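Local coordinates for adenosine deaminase 1 (Arthrobacter aurescens, PDB 3RYS), which probably catalyses the zinc-dependent hydrolytic deamination of adenine to hypoxanthine in purine salvage, at residues Cys247-Ala261 with Asp290-Phe302. Residues are numbered along the deposited sequence; the frame is centred on the assembly and turned at random.
Sequences CPLSNVRLRAVDKLA and DDNFEQLVKVLEF
N292 reaches from the first turns of helix 289-300 to the start of helix 248-253, its OD1 accepting the backbone N-H of L249 at 3.1 Å from L249 N. The bond is nearly straight (171° at the hydrogen), with the donor tilted from the carbonyl plane. A water that accepts from S250 N lies 3.0 Å from N292 OD1. ND2 goes to Y288 O, which helps fix the rotation of the amide. P248 lays its ring against OD1, with CD 3.3 Å away, while L249 crosses the amide obliquely with CG and CD1. With an alanine in place of N292, L249 N is likely to lose its acceptor, and the ring of P248 the amide it leans on.

One turn on, Q295 meets L260 through CB, 3.4 Å from L260 CD2; a chi1 of -176° turns L260 CG away from its own backbone N and carries CD2 over to Q295 CB. L296 CD2 touches P248 CG at 4.2 Å and comes up loosely to L260 CD1. V299 CG1 then packs on A261, and L300 ends the run with CD1 near L260 O.

Helix 248-253 and segment 290-300 cross at 78°, their axes 10.2 Å apart. C247, at the N-cap of helix 248-253, faces the zinc site, touching H19 and D280. In this TIM-barrel deaminase P248, N292 and L296 also rest on strand 275-277, and L296 and L300 touch helix 265-270.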
loop_
_atom_site.group_PDB
_atom_site.type_symbol
_atom_site.label_atom_id
_atom_site.label_comp_id
_atom_site.label_asym_id
_atom_site.label_seq_id
_atom_site.Cartn_x
_atom_site.Cartn_y
_atom_site.Cartn_z
ATOM N N CYS A 247 5.638 -2.253 6.033
ATOM C CA CYS A 247 5.686 -3.277 4.992
ATOM C C CYS A 247 6.987 -4.063 5.105
ATOM O O CYS A 247 7.989 -3.705 4.484
ATOM C CB CYS A 247 5.573 -2.638 3.605
ATOM S SG CYS A 247 4.246 -1.411 3.456
ATOM N N PRO A 248 6.970 -5.142 5.906
ATOM C CA PRO A 248 8.162 -5.925 6.267
ATOM C C PRO A 248 8.971 -6.439 5.074
ATOM O O PRO A 248 10.152 -6.112 4.957
ATOM C CB PRO A 248 7.582 -7.091 7.070
ATOM C CG PRO A 248 6.297 -6.535 7.644
ATOM C CD PRO A 248 5.756 -5.640 6.577
ATOM N N LEU A 249 8.347 -7.234 4.211
ATOM C CA LEU A 249 9.034 -7.788 3.050
ATOM C C LEU A 249 9.501 -6.699 2.092
ATOM O O LEU A 249 10.571 -6.803 1.490
ATOM C CB LEU A 249 8.130 -8.770 2.310
ATOM C CG LEU A 249 7.762 -10.040 3.072
ATOM C CD1 LEU A 249 6.982 -10.992 2.168
ATOM C CD2 LEU A 249 9.015 -10.707 3.626
ATOM N N SER A 250 8.691 -5.660 1.942
ATOM C CA SER A 250 9.061 -4.550 1.077
ATOM C C SER A 250 10.408 -3.952 1.513
ATOM O O SER A 250 11.328 -3.797 0.700
ATOM C CB SER A 250 7.961 -3.486 1.074
ATOM O OG SER A 250 8.336 -2.374 0.287
ATOM N N ASN A 251 10.517 -3.637 2.804
ATOM C CA ASN A 251 11.724 -3.036 3.354
ATOM C C ASN A 251 12.957 -3.920 3.174
ATOM O O ASN A 251 14.065 -3.423 2.944
ATOM C CB ASN A 251 11.528 -2.696 4.833
ATOM C CG ASN A 251 10.386 -1.722 5.059
ATOM O OD1 ASN A 251 10.008 -0.973 4.159
ATOM N ND2 ASN A 251 9.831 -1.728 6.266
ATOM N N VAL A 252 12.765 -5.230 3.282
ATOM C CA VAL A 252 13.865 -6.163 3.103
ATOM C C VAL A 252 14.307 -6.206 1.641
ATOM O O VAL A 252 15.490 -6.056 1.336
ATOM C CB VAL A 252 13.509 -7.590 3.586
ATOM C CG1 VAL A 252 14.554 -8.583 3.110
ATOM C CG2 VAL A 252 13.402 -7.625 5.099
ATOM N N ARG A 253 13.350 -6.392 0.739
ATOM C CA ARG A 253 13.667 -6.554 -0.672
ATOM C C ARG A 253 14.179 -5.266 -1.323
ATOM O O ARG A 253 14.788 -5.309 -2.386
ATOM C CB ARG A 253 12.461 -7.113 -1.429
ATOM C CG ARG A 253 12.241 -8.603 -1.214
ATOM C CD ARG A 253 13.275 -9.438 -1.965
ATOM N NE ARG A 253 13.200 -9.216 -3.407
ATOM C CZ ARG A 253 12.362 -9.849 -4.227
ATOM N NH1 ARG A 253 12.368 -9.566 -5.521
ATOM N NH2 ARG A 253 11.518 -10.764 -3.761
ATOM N N LEU A 254 13.935 -4.126 -0.681
ATOM C CA LEU A 254 14.419 -2.843 -1.186
ATOM C C LEU A 254 15.690 -2.429 -0.462
ATOM O O LEU A 254 16.243 -1.357 -0.715
ATOM C CB LEU A 254 13.355 -1.752 -1.040
ATOM C CG LEU A 254 12.126 -1.858 -1.940
ATOM C CD1 LEU A 254 11.339 -0.565 -1.890
ATOM C CD2 LEU A 254 12.536 -2.181 -3.369
ATOM N N ARG A 255 16.134 -3.286 0.452
ATOM C CA ARG A 255 17.390 -3.096 1.177
ATOM C C ARG A 255 17.352 -1.964 2.211
ATOM O O ARG A 255 18.390 -1.538 2.706
ATOM C CB ARG A 255 18.563 -2.902 0.207
ATOM C CG ARG A 255 18.550 -3.834 -0.995
ATOM C CD ARG A 255 18.285 -5.289 -0.618
ATOM N NE ARG A 255 19.373 -5.897 0.143
ATOM C CZ ARG A 255 19.251 -6.378 1.379
ATOM N NH1 ARG A 255 18.084 -6.323 2.004
ATOM N NH2 ARG A 255 20.293 -6.918 1.994
ATOM N N ALA A 256 16.157 -1.484 2.540
ATOM C CA ALA A 256 16.007 -0.531 3.634
ATOM C C ALA A 256 16.349 -1.234 4.937
ATOM O O ALA A 256 16.853 -0.619 5.875
ATOM C CB ALA A 256 14.592 0.015 3.681
ATOM N N VAL A 257 16.064 -2.534 4.979
ATOM C CA VAL A 257 16.421 -3.395 6.101
ATOM C C VAL A 257 17.208 -4.582 5.557
ATOM O O VAL A 257 16.817 -5.186 4.556
ATOM C CB VAL A 257 15.170 -3.910 6.849
ATOM C CG1 VAL A 257 15.558 -4.955 7.875
ATOM C CG2 VAL A 257 14.434 -2.760 7.516
ATOM N N ASP A 258 18.317 -4.915 6.206
ATOM C CA ASP A 258 19.210 -5.939 5.675
ATOM C C ASP A 258 18.514 -7.289 5.570
ATOM O O ASP A 258 18.334 -7.821 4.475
ATOM C CB ASP A 258 20.469 -6.054 6.533
ATOM C CG ASP A 258 21.471 -7.037 5.965
ATOM O OD1 ASP A 258 22.399 -7.436 6.703
ATOM O OD2 ASP A 258 21.329 -7.415 4.781
ATOM N N LYS A 259 18.134 -7.841 6.716
ATOM C CA LYS A 259 17.390 -9.092 6.764
ATOM C C LYS A 259 16.103 -8.892 7.550
ATOM O O LYS A 259 16.005 -7.990 8.383
ATOM C CB LYS A 259 18.227 -10.195 7.409
ATOM C CG LYS A 259 19.425 -10.630 6.579
ATOM C CD LYS A 259 20.523 -11.217 7.454
ATOM C CE LYS A 259 20.063 -12.477 8.169
ATOM N NZ LYS A 259 21.044 -12.897 9.213
ATOM N N LEU A 260 15.111 -9.731 7.286
ATOM C CA LEU A 260 13.865 -9.648 8.024
ATOM C C LEU A 260 14.129 -9.766 9.526
ATOM O O LEU A 260 13.409 -9.189 10.338
ATOM C CB LEU A 260 12.888 -10.729 7.564
ATOM C CG LEU A 260 11.519 -10.641 8.235
ATOM C CD1 LEU A 260 10.912 -9.268 7.994
ATOM C CD2 LEU A 260 10.591 -11.740 7.743
ATOM N N ALA A 261 15.171 -10.505 9.892
ATOM C CA ALA A 261 15.498 -10.701 11.300
ATOM C C ALA A 261 15.916 -9.387 11.950
ATOM O O ALA A 261 15.952 -9.266 13.177
ATOM C CB ALA A 261 16.588 -11.752 11.455
ATOM N N ASP A 290 -0.677 -11.961 4.111
ATOM C CA ASP A 290 -0.585 -13.214 4.853
ATOM C C ASP A 290 0.821 -13.795 4.779
ATOM O O ASP A 290 1.263 -14.473 5.699
ATOM C CB ASP A 290 -1.624 -14.232 4.366
ATOM C CG ASP A 290 -1.406 -14.655 2.922
ATOM O OD1 ASP A 290 -0.886 -15.776 2.705
ATOM O OD2 ASP A 290 -1.754 -13.871 2.009
ATOM N N ASP A 291 1.522 -13.521 3.684
ATOM C CA ASP A 291 2.918 -13.920 3.556
ATOM C C ASP A 291 3.796 -13.091 4.478
ATOM O O ASP A 291 4.746 -13.605 5.066
ATOM C CB ASP A 291 3.393 -13.784 2.110
ATOM C CG ASP A 291 2.795 -14.840 1.199
ATOM O OD1 ASP A 291 2.857 -16.045 1.548
ATOM O OD2 ASP A 291 2.264 -14.462 0.132
ATOM N N ASN A 292 3.480 -11.804 4.604
ATOM C CA ASN A 292 4.206 -10.943 5.530
ATOM C C ASN A 292 4.037 -11.443 6.957
ATOM O O ASN A 292 4.992 -11.481 7.724
ATOM C CB ASN A 292 3.761 -9.482 5.414
ATOM C CG ASN A 292 4.390 -8.766 4.222
ATOM O OD1 ASN A 292 5.365 -8.028 4.374
ATOM N ND2 ASN A 292 3.837 -8.985 3.032
ATOM N N PHE A 293 2.819 -11.838 7.311
ATOM C CA PHE A 293 2.568 -12.376 8.640
ATOM C C PHE A 293 3.336 -13.674 8.856
ATOM O O PHE A 293 4.015 -13.844 9.869
ATOM C CB PHE A 293 1.074 -12.605 8.864
ATOM C CG PHE A 293 0.343 -11.388 9.340
ATOM C CD1 PHE A 293 -0.328 -10.571 8.448
ATOM C CD2 PHE A 293 0.323 -11.062 10.681
ATOM C CE1 PHE A 293 -1.004 -9.450 8.885
ATOM C CE2 PHE A 293 -0.349 -9.941 11.124
ATOM C CZ PHE A 293 -1.015 -9.134 10.226
ATOM N N GLU A 294 3.221 -14.586 7.894
ATOM C CA GLU A 294 3.909 -15.871 7.958
ATOM C C GLU A 294 5.387 -15.705 8.281
ATOM O O GLU A 294 5.937 -16.433 9.111
ATOM C CB GLU A 294 3.761 -16.624 6.640
ATOM C CG GLU A 294 4.447 -17.978 6.634
ATOM C CD GLU A 294 4.552 -18.570 5.244
ATOM O OE1 GLU A 294 4.329 -17.829 4.260
ATOM O OE2 GLU A 294 4.863 -19.775 5.135
ATOM N N GLN A 295 6.028 -14.745 7.623
ATOM C CA GLN A 295 7.451 -14.510 7.831
ATOM C C GLN A 295 7.742 -13.877 9.194
ATOM O O GLN A 295 8.761 -14.175 9.820
ATOM C CB GLN A 295 8.033 -13.668 6.693
ATOM C CG GLN A 295 8.024 -14.366 5.334
ATOM C CD GLN A 295 8.784 -15.686 5.338
ATOM O OE1 GLN A 295 8.312 -16.685 5.881
ATOM N NE2 GLN A 295 9.962 -15.695 4.721
ATOM N N LEU A 296 6.842 -13.013 9.654
ATOM C CA LEU A 296 6.981 -12.388 10.968
ATOM C C LEU A 296 6.945 -13.435 12.071
ATOM O O LEU A 296 7.694 -13.353 13.045
ATOM C CB LEU A 296 5.869 -11.363 11.208
ATOM C CG LEU A 296 5.944 -10.092 10.362
ATOM C CD1 LEU A 296 4.756 -9.192 10.655
ATOM C CD2 LEU A 296 7.264 -9.363 10.600
ATOM N N VAL A 297 6.054 -14.410 11.910
ATOM C CA VAL A 297 5.931 -15.511 12.848
ATOM C C VAL A 297 7.161 -16.392 12.756
ATOM O O VAL A 297 7.822 -16.667 13.754
ATOM C CB VAL A 297 4.706 -16.385 12.529
ATOM C CG1 VAL A 297 4.686 -17.617 13.431
ATOM C CG2 VAL A 297 3.414 -15.578 12.660
ATOM N N LYS A 298 7.458 -16.829 11.538
ATOM C CA LYS A 298 8.552 -17.758 11.291
ATOM C C LYS A 298 9.906 -17.182 11.713
ATOM O O LYS A 298 10.698 -17.870 12.361
ATOM C CB LYS A 298 8.550 -18.185 9.815
ATOM C CG LYS A 298 9.843 -18.811 9.292
ATOM C CD LYS A 298 9.700 -19.155 7.802
ATOM C CE LYS A 298 11.048 -19.221 7.073
ATOM N NZ LYS A 298 11.873 -20.399 7.471
ATOM N N VAL A 299 10.156 -15.918 11.372
ATOM C CA VAL A 299 11.469 -15.314 11.592
ATOM C C VAL A 299 11.571 -14.474 12.874
ATOM O O VAL A 299 12.593 -14.507 13.562
ATOM C CB VAL A 299 11.908 -14.453 10.381
ATOM C CG1 VAL A 299 13.286 -13.852 10.620
ATOM C CG2 VAL A 299 11.898 -15.278 9.102
ATOM N N LEU A 300 10.522 -13.722 13.192
ATOM C CA LEU A 300 10.563 -12.819 14.342
ATOM C C LEU A 300 9.733 -13.320 15.523
ATOM O O LEU A 300 9.563 -12.609 16.519
ATOM C CB LEU A 300 10.131 -11.409 13.936
ATOM C CG LEU A 300 11.151 -10.627 13.103
ATOM C CD1 LEU A 300 10.559 -9.338 12.552
ATOM C CD2 LEU A 300 12.391 -10.338 13.933
ATOM N N GLU A 301 9.217 -14.541 15.398
ATOM C CA GLU A 301 8.524 -15.234 16.486
ATOM C C GLU A 301 7.316 -14.486 17.043
ATOM O O GLU A 301 7.051 -14.525 18.243
ATOM C CB GLU A 301 9.495 -15.561 17.616
ATOM C CG GLU A 301 10.895 -15.902 17.140
ATOM C CD GLU A 301 11.698 -16.606 18.205
ATOM O OE1 GLU A 301 11.157 -17.560 18.800
ATOM O OE2 GLU A 301 12.859 -16.214 18.452
ATOM N N PHE A 302 6.586 -13.813 16.166
ATOM C CA PHE A 302 5.347 -13.159 16.550
ATOM C C PHE A 302 4.325 -14.172 17.048
ATOM O O PHE A 302 4.082 -15.191 16.399
ATOM C CB PHE A 302 4.780 -12.377 15.368
ATOM C CG PHE A 302 5.379 -11.018 15.213
ATOM C CD1 PHE A 302 6.733 -10.869 14.974
ATOM C CD2 PHE A 302 4.595 -9.886 15.323
ATOM C CE1 PHE A 302 7.292 -9.613 14.841
ATOM C CE2 PHE A 302 5.149 -8.629 15.192
ATOM C CZ PHE A 302 6.497 -8.493 14.949
HETATM O O HOH W 1 5.750 -5.698 2.545
#